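Local coordinates for protein acetamidase (Bacillus halodurans, PDB 2II1) that binds calcium ions and probably hydrolyses carbon-nitrogen bonds other than peptide bonds in linear amides, at residues D28-E33 and L205-K210. Sequence-based numbering, arbitrary orientation.
Sequences DTVIFE and LKVNVK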
loop_
_atom_site.group_PDB
_atom_site.type_symbol
_atom_site.label_atom_id
_atom_site.label_comp_id
_atom_site.label_asym_id
_atom_site.label_seq_id
_atom_site.Cartn_x
_atom_site.Cartn_y
_atom_site.Cartn_z
ATOM N N ASP A 28 -27.393 -7.336 -18.130
ATOM C CA ASP A 28 -27.707 -6.062 -18.767
ATOM C C ASP A 28 -26.575 -5.060 -18.624
ATOM O O ASP A 28 -25.811 -5.095 -17.642
ATOM C CB ASP A 28 -29.002 -5.475 -18.221
ATOM C CG ASP A 28 -30.242 -6.170 -18.772
ATOM O OD1 ASP A 28 -30.103 -7.077 -19.607
ATOM O OD2 ASP A 28 -31.371 -5.802 -18.367
ATOM N N THR A 29 -26.440 -4.211 -19.642
ATOM C CA THR A 29 -25.605 -3.004 -19.562
ATOM C C THR A 29 -26.396 -1.916 -18.856
ATOM O O THR A 29 -27.544 -1.649 -19.236
ATOM C CB THR A 29 -25.188 -2.488 -20.946
ATOM O OG1 THR A 29 -24.400 -3.484 -21.588
ATOM C CG2 THR A 29 -24.351 -1.217 -20.830
ATOM N N VAL A 30 -25.798 -1.316 -17.826
ATOM C CA VAL A 30 -26.433 -0.235 -17.049
ATOM C C VAL A 30 -25.559 1.004 -17.054
ATOM O O VAL A 30 -24.367 0.920 -16.793
ATOM C CB VAL A 30 -26.729 -0.623 -15.565
ATOM C CG1 VAL A 30 -27.715 0.371 -14.987
ATOM C CG2 VAL A 30 -27.284 -2.020 -15.457
ATOM N N ILE A 31 -26.151 2.161 -17.326
ATOM C CA ILE A 31 -25.404 3.438 -17.360
ATOM C C ILE A 31 -25.853 4.323 -16.191
ATOM O O ILE A 31 -27.052 4.565 -16.031
ATOM C CB ILE A 31 -25.600 4.176 -18.725
ATOM C CG1 ILE A 31 -25.060 3.332 -19.874
ATOM C CG2 ILE A 31 -24.886 5.576 -18.747
ATOM C CD1 ILE A 31 -25.711 3.661 -21.197
ATOM N N PHE A 32 -24.899 4.766 -15.360
ATOM C CA PHE A 32 -25.189 5.564 -14.169
ATOM C C PHE A 32 -24.621 6.937 -14.440
ATOM O O PHE A 32 -23.413 7.062 -14.621
ATOM C CB PHE A 32 -24.482 5.008 -12.908
ATOM C CG PHE A 32 -25.090 3.765 -12.333
ATOM C CD1 PHE A 32 -24.907 2.543 -12.943
ATOM C CD2 PHE A 32 -25.792 3.805 -11.137
ATOM C CE1 PHE A 32 -25.464 1.393 -12.412
ATOM C CE2 PHE A 32 -26.330 2.655 -10.578
ATOM C CZ PHE A 32 -26.172 1.441 -11.227
ATOM N N GLU A 33 -25.462 7.964 -14.493
ATOM C CA GLU A 33 -24.996 9.363 -14.470
ATOM C C GLU A 33 -24.853 9.807 -13.014
ATOM O O GLU A 33 -25.755 9.581 -12.213
ATOM C CB GLU A 33 -25.974 10.285 -15.212
ATOM N N LEU A 205 -21.589 0.065 -17.116
ATOM C CA LEU A 205 -21.227 -1.212 -16.530
ATOM C C LEU A 205 -22.150 -2.324 -17.027
ATOM O O LEU A 205 -23.264 -2.055 -17.481
ATOM C CB LEU A 205 -21.255 -1.091 -14.997
ATOM C CG LEU A 205 -22.523 -0.626 -14.278
ATOM C CD1 LEU A 205 -23.507 -1.753 -14.074
ATOM C CD2 LEU A 205 -22.208 -0.057 -12.937
ATOM N N LYS A 206 -21.673 -3.564 -16.945
ATOM C CA LYS A 206 -22.519 -4.751 -17.091
ATOM C C LYS A 206 -22.678 -5.432 -15.722
ATOM O O LYS A 206 -21.676 -5.666 -14.976
ATOM C CB LYS A 206 -21.884 -5.706 -18.105
ATOM C CG LYS A 206 -22.718 -6.944 -18.430
ATOM C CD LYS A 206 -22.125 -7.732 -19.612
ATOM C CE LYS A 206 -22.659 -9.189 -19.644
ATOM N NZ LYS A 206 -22.566 -9.805 -21.004
ATOM N N VAL A 207 -23.922 -5.735 -15.356
ATOM C CA VAL A 207 -24.195 -6.330 -14.061
ATOM C C VAL A 207 -24.625 -7.800 -14.197
ATOM O O VAL A 207 -25.638 -8.100 -14.860
ATOM C CB VAL A 207 -25.220 -5.482 -13.249
ATOM C CG1 VAL A 207 -26.492 -5.215 -14.055
ATOM C CG2 VAL A 207 -25.533 -6.157 -11.917
ATOM N N ASN A 208 -23.850 -8.710 -13.580
ATOM C CA ASN A 208 -24.183 -10.138 -13.577
ATOM C C ASN A 208 -24.499 -10.614 -12.182
ATOM O O ASN A 208 -23.926 -10.132 -11.204
ATOM C CB ASN A 208 -23.063 -10.999 -14.163
ATOM C CG ASN A 208 -22.710 -10.612 -15.569
ATOM O OD1 ASN A 208 -23.579 -10.371 -16.399
ATOM N ND2 ASN A 208 -21.420 -10.543 -15.848
ATOM N N VAL A 209 -25.450 -11.546 -12.093
ATOM C CA VAL A 209 -25.819 -12.153 -10.820
ATOM C C VAL A 209 -25.079 -13.472 -10.761
ATOM O O VAL A 209 -25.085 -14.240 -11.738
ATOM C CB VAL A 209 -27.321 -12.371 -10.692
ATOM C CG1 VAL A 209 -27.634 -13.217 -9.443
ATOM C CG2 VAL A 209 -28.032 -11.049 -10.630
ATOM N N LYS A 210 -24.371 -13.687 -9.656
ATOM C CA LYS A 210 -23.657 -14.930 -9.421
ATOM C C LYS A 210 -24.304 -15.583 -8.215
ATOM O O LYS A 210 -24.465 -14.959 -7.173
ATOM C CB LYS A 210 -22.150 -14.715 -9.196
ATOM C CG LYS A 210 -21.387 -14.179 -10.402
ATOM C CD LYS A 210 -21.362 -15.163 -11.571
ATOM C CE LYS A 210 -21.732 -14.480 -12.883
ATOM N NZ LYS A 210 -22.556 -15.350 -13.797
#
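Three main-chain hydrogen bonds lace residues 28-33 to residues 205-210, which run antiparallel. Val-30 and Leu-205 form a hydrogen-bonded pair with both bonds made: Val-30 N reaches Leu-205 O at 2.7 Å, nearly along the C=O axis, and Leu-205 N returns to Val-30 O at 2.9 Å. At the neighbouring position, Thr-29 and Lys-206 face each other as a non-hydrogen-bonded pair, and Val-207 N donates to Asp-28 O. Here the alpha C-H groups point at carbonyls, Thr-29 CA lying 3.3 Å from Leu-205 O.

Leu-205 makes the largest single contribution. From CB, its chi1 of 56° wedges CG between the backbone N and the carbonyl carbon, Leu-205 CG lying 3.5 Å from Val-30 O. There the two methyls part: Leu-205 CD1 settles against Val-30 CB at 3.7 Å, the side chains running alongside each other, while Leu-205 CD2 slants across to Phe-32 CD1 and CE1, the latter at 3.6 Å. The pair belongs to a large mixed sheet in which strand 28-34 lies between strands 3-5 and 201-210, and 201-210 is flanked on its far side by strand 74-84. Val-30, Leu-205, Val-207 and the Phe-32 ring are buried, and all but Leu-205 pack on strand 60-67 of a second sheet. Val-207 CG1, likewise wedged between its backbone N and carbonyl carbon, crosses to Val-30 CG2 at 3.6 Å. Thr-29 and Lys-206 project from the other face and are partly exposed; Lys-206 CG passes Asp-28 O at 3.7 Å, and the extended chain beyond carries the ammonium group off from strand 28-34.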